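Local coordinates for protein (glyceraldehyde 3-phosphate dehydrogenase) (Sulfolobus solfataricus, PDB 1B7G) that catalyses the phosphorylating oxidation of D-glyceraldehyde 3-phosphate to 1,3-bisphosphoglycerate in glycolysis, using NADP in preference to NAD, at the interface of chains A and B. Numbering follows the deposited sequence. Chains: chain A/B, Protein (glyceraldehyde 3-phosphate dehydrogenase).

Two patches of one two-fold symmetric interface of the homotetrameric enzyme are described, their centres about 21 Å apart. In contact 1 the nucleotide-binding region of chain A, with helix 38-45 and nearby loops, meets a loop and the C-terminus of chain B. Contact 2 pairs helix 258-267 and the 3-10 helix 271-273 with the same elements of the partner, together with A:Gln171 and loop residues of chain B, among them B:Glu301. The patches share no residue. Contact 2 lies about 15 Å from the nucleophile B:Cys139 and contact 1 about 26 Å from A:Cys139; both join catalytic subunits without reaching these cysteines directly.

Contact 1: the interface of chains A and B. Residues chain A 36, 41, 63, 65; chain B 252-253, 340.
In this glyceraldehyde-3-phosphate dehydrogenase, the N-terminal nucleotide-binding region of chain A is pinned at the subunit interface by an aromatic residue from a loop of chain B. The apolar core is B:Tyr253, whose CG lies anti to the carbonyl carbon (chi1 -61°), against A:Phe41 of helix 38-45, whose CG is anti to the backbone N (chi1 -174°). The two side chains cross obliquely; the rings are tilted against each other, and the rim of each approaches the face of the other. A:Phe41 CD1 comes to 3.4 Å from B:Tyr253 CZ, so the phenol end of the tyrosine carries much of the contact. A:Phe41 CD2, the other branch of the ring, meets the terminal methyl CD1 of B:Ile340 at 3.6 Å as the two side chains slide past each other in opposite directions. A:Ile65 approaches the tyrosine tip to tip, its CD1 methyl 4.0 Å from B:Tyr253 CE1. The opposite face of the tyrosine ring is backed by B:Lys252 of its own chain, whose CG stands 3.6 Å above the plane, over the ring centre. At the edge of the ring, in its plane, the carbonyl A:Pro36 O packs against the C-H rim, 3.2 Å from B:Tyr253 CD1, and the C-terminal carboxylate oxygen B:Ile340 OXT lies at the edge too. An aromatic ring suits this place because it is flat enough to be sandwiched between phenyl ring and lysine methylenes; an alanine here removes the ring that lies on A:Phe41 and would probably loosen the packing of the two subunits, leaving A:Phe41 with B:Ile340.

Among the polar contacts, the extended chain of B:Lys252 carries its ammonium NZ to A:Ser63 O, donating a hydrogen bond of 2.8 Å from above the carbonyl plane; a long, flexible lysine suits this reach. Within chain A, the backbone A:Ile65 N donates to the hydroxyl A:Ser63 OG at 3.2 Å, which is likely to steady the loop.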
ATOM      1  N   PRO A  36      -0.676 -13.893  18.615  1.00 45.65           N
ATOM      2  CA  PRO A  36       0.547 -14.038  17.853  1.00 41.48           C
ATOM      3  C   PRO A  36       0.306 -14.147  16.361  1.00 42.27           C
ATOM      4  O   PRO A  36       0.716 -15.118  15.716  1.00 41.03           O
ATOM      5  CB  PRO A  36       1.125 -15.337  18.408  1.00 47.64           C
ATOM      6  CG  PRO A  36      -0.067 -16.155  18.761  1.00 47.25           C
ATOM      7  CD  PRO A  36      -1.115 -15.171  19.234  1.00 47.06           C
ATOM      8  N   PHE A  41       4.582 -11.506  14.569  1.00 33.04           N
ATOM      9  CA  PHE A  41       5.701 -12.164  13.929  1.00 38.04           C
ATOM     10  C   PHE A  41       6.696 -11.128  13.408  1.00 41.26           C
ATOM     11  O   PHE A  41       7.894 -11.100  13.690  1.00 33.90           O
ATOM     12  CB  PHE A  41       5.204 -12.995  12.725  1.00 33.54           C
ATOM     13  CG  PHE A  41       6.301 -13.828  12.100  1.00 35.43           C
ATOM     14  CD1 PHE A  41       6.854 -14.885  12.794  1.00 44.22           C
ATOM     15  CD2 PHE A  41       6.764 -13.567  10.828  1.00 42.84           C
ATOM     16  CE1 PHE A  41       7.855 -15.657  12.233  1.00 48.28           C
ATOM     17  CE2 PHE A  41       7.763 -14.324  10.256  1.00 46.84           C
ATOM     18  CZ  PHE A  41       8.318 -15.382  10.965  1.00 40.89           C
ATOM     19  N   SER A  63       3.238 -20.141  19.634  1.00 53.87           N
ATOM     20  CA  SER A  63       3.686 -19.691  18.333  1.00 50.54           C
ATOM     21  C   SER A  63       5.194 -19.732  18.147  1.00 45.90           C
ATOM     22  O   SER A  63       5.720 -19.587  17.041  1.00 40.61           O
ATOM     23  CB  SER A  63       3.207 -18.232  18.115  1.00 51.28           C
ATOM     24  OG  SER A  63       3.788 -17.374  19.092  1.00 45.73           O
ATOM     25  N   ILE A  65       6.999 -17.336  19.328  1.00 51.34           N
ATOM     26  CA  ILE A  65       7.495 -15.948  19.440  1.00 46.73           C
ATOM     27  C   ILE A  65       7.746 -15.712  20.917  1.00 45.95           C
ATOM     28  O   ILE A  65       6.867 -15.959  21.742  1.00 46.94           O
ATOM     29  CB  ILE A  65       6.460 -14.952  18.888  1.00 46.90           C
ATOM     30  CG1 ILE A  65       6.167 -15.267  17.411  1.00 42.38           C
ATOM     31  CG2 ILE A  65       6.946 -13.515  19.023  1.00 45.83           C
ATOM     32  CD1 ILE A  65       4.986 -14.481  16.853  1.00 43.07           C
TER
ATOM     33  N   LYS B 252      -0.405 -20.319  10.052  1.00 43.92           N
ATOM     34  CA  LYS B 252       0.045 -20.127  11.425  1.00 42.70           C
ATOM     35  C   LYS B 252      -0.217 -18.725  11.955  1.00 41.32           C
ATOM     36  O   LYS B 252      -0.471 -18.590  13.168  1.00 38.02           O
ATOM     37  CB  LYS B 252       1.558 -20.426  11.533  1.00 44.75           C
ATOM     38  CG  LYS B 252       2.126 -20.204  12.916  1.00 42.03           C
ATOM     39  CD  LYS B 252       3.537 -20.755  13.070  1.00 59.89           C
ATOM     40  CE  LYS B 252       4.042 -20.508  14.494  1.00 63.27           C
ATOM     41  NZ  LYS B 252       5.422 -21.036  14.693  1.00 58.02           N
ATOM     42  N   TYR B 253      -0.094 -17.696  11.121  1.00 37.06           N
ATOM     43  CA  TYR B 253      -0.214 -16.314  11.592  1.00 40.82           C
ATOM     44  C   TYR B 253      -1.464 -15.574  11.180  1.00 41.70           C
ATOM     45  O   TYR B 253      -1.491 -14.337  11.185  1.00 37.31           O
ATOM     46  CB  TYR B 253       1.067 -15.536  11.168  1.00 38.45           C
ATOM     47  CG  TYR B 253       2.302 -16.176  11.819  1.00 36.43           C
ATOM     48  CD1 TYR B 253       2.480 -16.060  13.186  1.00 33.61           C
ATOM     49  CD2 TYR B 253       3.244 -16.857  11.066  1.00 38.14           C
ATOM     50  CE1 TYR B 253       3.575 -16.649  13.801  1.00 40.04           C
ATOM     51  CE2 TYR B 253       4.331 -17.454  11.675  1.00 44.17           C
ATOM     52  CZ  TYR B 253       4.494 -17.338  13.042  1.00 45.05           C
ATOM     53  OH  TYR B 253       5.583 -17.909  13.669  1.00 52.62           O
ATOM     54  N   ILE B 340       4.917 -15.919   4.897  1.00 38.98           N
ATOM     55  CA  ILE B 340       4.322 -15.827   6.240  1.00 35.17           C
ATOM     56  C   ILE B 340       3.653 -17.190   6.452  1.00 36.30           C
ATOM     57  O   ILE B 340       3.436 -17.885   5.433  1.00 41.02           O
ATOM     58  CB  ILE B 340       3.302 -14.686   6.363  1.00 35.01           C
ATOM     59  CG1 ILE B 340       2.810 -14.382   7.780  1.00 31.53           C
ATOM     60  CG2 ILE B 340       2.125 -14.946   5.424  1.00 29.73           C
ATOM     61  CD1 ILE B 340       3.860 -13.711   8.655  1.00 28.27           C
ATOM     62  OXT ILE B 340       3.193 -17.450   7.575  1.00 38.88           O
TER

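Contact 2: the interface of chains A and B. Residues chain A 171, 266, 273; chain B 262, 266, 272-274, 299, 301.
At this core of the glyceraldehyde-3-phosphate dehydrogenase dimer contact, helix 258-267 and the 3-10 helix 271-273 of each subunit come together across the two-fold axis. Chain B hides 81 Å² of A:Arg266. Its CG is anti to the carbonyl carbon and its chain bends at chi3 (91°), bringing the guanidinium tip to tip with the carboxylate of B:Glu301, the planes 38° apart. This salt bridge is end-on: A:Arg266 NH1 donates to the syn lone pair of B:Glu301 OE2 at 3.0 Å, while A:Arg266 NH2 reaches B:Glu301 OE1 at 2.8 Å from above the carboxylate plane. A:Arg266 NH2 also bonds to the backbone carbonyl B:Arg272 O at 2.7 Å, nearly along the C=O axis. Arginine suits this place because one flat group can serve a carboxylate and a carbonyl lying at its edge. B:His299, a second-shell residue, donates from NE2 to the anti lone pair of B:Glu301 OE1 at 2.8 Å, which is likely to help fix the carboxylate's rotation. At the backbone end of A:Arg266, water 1 links the carbonyl A:Arg266 O to the amide B:Arg272 N.

A:Asn273 and B:Asn273, the same residue of the two chains, meet tip to tip. A:Asn273 ND2 donates to B:Asn273 OD1 at 2.9 Å, and B:Asn273 ND2 returns a bond to A:Asn273 OD1 at 3.0 Å. Each bond uses a carbonyl lone pair, although the amide planes are turned 49° apart. Asparagine can do this because its amide both donates and accepts, but one amide must be turned over relative to the other, a local departure from exact two-fold symmetry. The positive phi of A:Asn273 is also a conformation that asparagine tolerates well. The side chains of A:Gln171 and B:Val262 cross at about a right angle, with A:Gln171 NE2 3.3 Å from the methyl B:Val262 CG1.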
ATOM      1  N   GLN A 171      -8.282  -1.917   5.303  1.00 28.02           N
ATOM      2  CA  GLN A 171      -8.023  -2.858   4.253  1.00 32.66           C
ATOM      3  C   GLN A 171      -7.604  -4.248   4.731  1.00 32.45           C
ATOM      4  O   GLN A 171      -8.040  -5.240   4.108  1.00 36.49           O
ATOM      5  CB  GLN A 171      -6.949  -2.310   3.305  1.00 39.35           C
ATOM      6  CG  GLN A 171      -6.704  -3.316   2.164  1.00 43.40           C
ATOM      7  CD  GLN A 171      -5.861  -2.673   1.077  1.00 49.36           C
ATOM      8  OE1 GLN A 171      -6.376  -1.924   0.243  1.00 36.84           O
ATOM      9  NE2 GLN A 171      -4.557  -2.944   1.160  1.00 50.48           N
ATOM     10  N   ARG A 266       2.104   5.480  -2.452  1.00 22.66           N
ATOM     11  CA  ARG A 266       2.837   4.321  -2.871  1.00 26.89           C
ATOM     12  C   ARG A 266       4.014   4.761  -3.767  1.00 23.25           C
ATOM     13  O   ARG A 266       5.128   4.345  -3.492  1.00 27.67           O
ATOM     14  CB  ARG A 266       1.983   3.300  -3.660  1.00 22.67           C
ATOM     15  CG  ARG A 266       0.974   2.562  -2.795  1.00 25.10           C
ATOM     16  CD  ARG A 266       0.032   1.730  -3.688  1.00 31.35           C
ATOM     17  NE  ARG A 266       0.577   0.373  -3.870  1.00 30.40           N
ATOM     18  CZ  ARG A 266       0.160  -0.440  -4.846  1.00 32.80           C
ATOM     19  NH1 ARG A 266      -0.764  -0.082  -5.736  1.00 24.83           N
ATOM     20  NH2 ARG A 266       0.703  -1.640  -4.923  1.00 23.98           N
ATOM     21  N   ASN A 273       2.494   3.414   2.783  1.00 23.81           N
ATOM     22  CA  ASN A 273       1.624   4.245   2.004  1.00 31.22           C
ATOM     23  C   ASN A 273       0.855   5.215   2.925  1.00 28.06           C
ATOM     24  O   ASN A 273      -0.156   5.734   2.448  1.00 23.47           O
ATOM     25  CB  ASN A 273       0.583   3.504   1.142  1.00 30.34           C
ATOM     26  CG  ASN A 273       0.889   2.097   0.763  1.00 40.10           C
ATOM     27  OD1 ASN A 273       0.050   1.193   0.913  1.00 38.58           O
ATOM     28  ND2 ASN A 273       2.141   1.828   0.377  1.00 39.37           N
TER
ATOM     29  N   VAL B 262      -1.336  -8.337   1.510  1.00 30.38           N
ATOM     30  CA  VAL B 262      -1.015  -6.961   1.200  1.00 29.43           C
ATOM     31  C   VAL B 262      -0.545  -6.264   2.490  1.00 27.38           C
ATOM     32  O   VAL B 262       0.489  -5.592   2.415  1.00 28.64           O
ATOM     33  CB  VAL B 262      -2.143  -6.128   0.587  1.00 28.16           C
ATOM     34  CG1 VAL B 262      -1.785  -4.609   0.501  1.00 22.87           C
ATOM     35  CG2 VAL B 262      -2.437  -6.572  -0.829  1.00 22.29           C
ATOM     36  N   ARG B 266       3.092  -4.502   3.488  1.00 36.25           N
ATOM     37  CA  ARG B 266       3.214  -3.122   3.933  1.00 32.21           C
ATOM     38  C   ARG B 266       4.125  -3.040   5.162  1.00 29.71           C
ATOM     39  O   ARG B 266       5.015  -2.204   5.243  1.00 36.08           O
ATOM     40  CB  ARG B 266       1.853  -2.507   4.299  1.00 26.47           C
ATOM     41  CG  ARG B 266       1.019  -2.168   3.050  1.00 29.86           C
ATOM     42  CD  ARG B 266      -0.419  -1.812   3.534  1.00 31.63           C
ATOM     43  NE  ARG B 266      -0.490  -0.387   3.880  1.00 31.14           N
ATOM     44  CZ  ARG B 266      -1.461   0.162   4.607  1.00 31.63           C
ATOM     45  NH1 ARG B 266      -2.448  -0.586   5.112  1.00 27.12           N
ATOM     46  NH2 ARG B 266      -1.451   1.471   4.840  1.00 22.29           N
ATOM     47  N   ARG B 272       6.268  -0.363  -2.835  1.00 33.60           N
ATOM     48  CA  ARG B 272       4.918  -0.279  -3.323  1.00 30.60           C
ATOM     49  C   ARG B 272       4.013  -1.380  -2.800  1.00 31.06           C
ATOM     50  O   ARG B 272       2.918  -1.571  -3.333  1.00 34.49           O
ATOM     51  CB  ARG B 272       4.880  -0.313  -4.860  1.00 31.48           C
ATOM     52  CG  ARG B 272       5.390   0.961  -5.504  1.00 27.15           C
ATOM     53  CD  ARG B 272       5.118   1.002  -6.982  1.00 28.91           C
ATOM     54  NE  ARG B 272       5.619   2.213  -7.649  1.00 29.34           N
ATOM     55  CZ  ARG B 272       6.869   2.341  -8.110  1.00 36.12           C
ATOM     56  NH1 ARG B 272       7.773   1.383  -7.982  1.00 32.22           N
ATOM     57  NH2 ARG B 272       7.198   3.461  -8.710  1.00 31.44           N
ATOM     58  N   ASN B 273       4.355  -2.088  -1.746  1.00 27.51           N
ATOM     59  CA  ASN B 273       3.769  -3.239  -1.154  1.00 30.65           C
ATOM     60  C   ASN B 273       3.619  -4.387  -2.191  1.00 31.04           C
ATOM     61  O   ASN B 273       2.709  -5.200  -2.078  1.00 29.50           O
ATOM     62  CB  ASN B 273       2.464  -3.076  -0.420  1.00 35.12           C
ATOM     63  CG  ASN B 273       2.052  -1.674  -0.041  1.00 54.83           C
ATOM     64  OD1 ASN B 273       2.742  -0.952   0.694  1.00 41.74           O
ATOM     65  ND2 ASN B 273       0.911  -1.255  -0.604  1.00 48.01           N
ATOM     66  N   ASP B 274       4.544  -4.483  -3.128  1.00 28.70           N
ATOM     67  CA  ASP B 274       4.527  -5.539  -4.132  1.00 30.67           C
ATOM     68  C   ASP B 274       4.917  -6.910  -3.619  1.00 32.18           C
ATOM     69  O   ASP B 274       5.766  -7.058  -2.749  1.00 33.33           O
ATOM     70  CB  ASP B 274       5.516  -5.147  -5.253  1.00 30.76           C
ATOM     71  CG  ASP B 274       4.952  -3.995  -6.062  1.00 29.47           C
ATOM     72  OD1 ASP B 274       3.759  -3.668  -5.806  1.00 34.24           O
ATOM     73  OD2 ASP B 274       5.667  -3.425  -6.895  1.00 32.40           O
ATOM     74  N   HIS B 299      -0.107 -11.430  -7.353  1.00 29.27           N
ATOM     75  CA  HIS B 299      -0.073  -9.988  -7.313  1.00 26.79           C
ATOM     76  C   HIS B 299       0.251  -9.429  -8.673  1.00 26.07           C
ATOM     77  O   HIS B 299       1.415  -9.271  -9.075  1.00 28.64           O
ATOM     78  CB  HIS B 299       0.910  -9.370  -6.281  1.00 25.93           C
ATOM     79  CG  HIS B 299       0.777  -7.871  -6.259  1.00 43.16           C
ATOM     80  ND1 HIS B 299       1.863  -7.028  -6.176  1.00 32.84           N
ATOM     81  CD2 HIS B 299      -0.352  -7.085  -6.320  1.00 25.81           C
ATOM     82  CE1 HIS B 299       1.414  -5.772  -6.184  1.00 44.13           C
ATOM     83  NE2 HIS B 299       0.084  -5.775  -6.263  1.00 40.23           N
ATOM     84  N   GLU B 301       0.112  -6.476 -10.046  1.00 30.86           N
ATOM     85  CA  GLU B 301       0.883  -5.269 -10.320  1.00 28.15           C
ATOM     86  C   GLU B 301       2.378  -5.562 -10.487  1.00 27.92           C
ATOM     87  O   GLU B 301       3.048  -4.829 -11.226  1.00 28.29           O
ATOM     88  CB  GLU B 301       0.712  -4.253  -9.152  1.00 29.05           C
ATOM     89  CG  GLU B 301      -0.762  -3.869  -8.932  1.00 29.38           C
ATOM     90  CD  GLU B 301      -0.949  -2.826  -7.829  1.00 19.62           C
ATOM     91  OE1 GLU B 301      -0.862  -3.198  -6.643  1.00 29.18           O
ATOM     92  OE2 GLU B 301      -1.220  -1.684  -8.184  1.00 29.26           O
TER
HETATM   93  O   HOH W   1       6.045   2.352  -1.884  1.00 29.45           O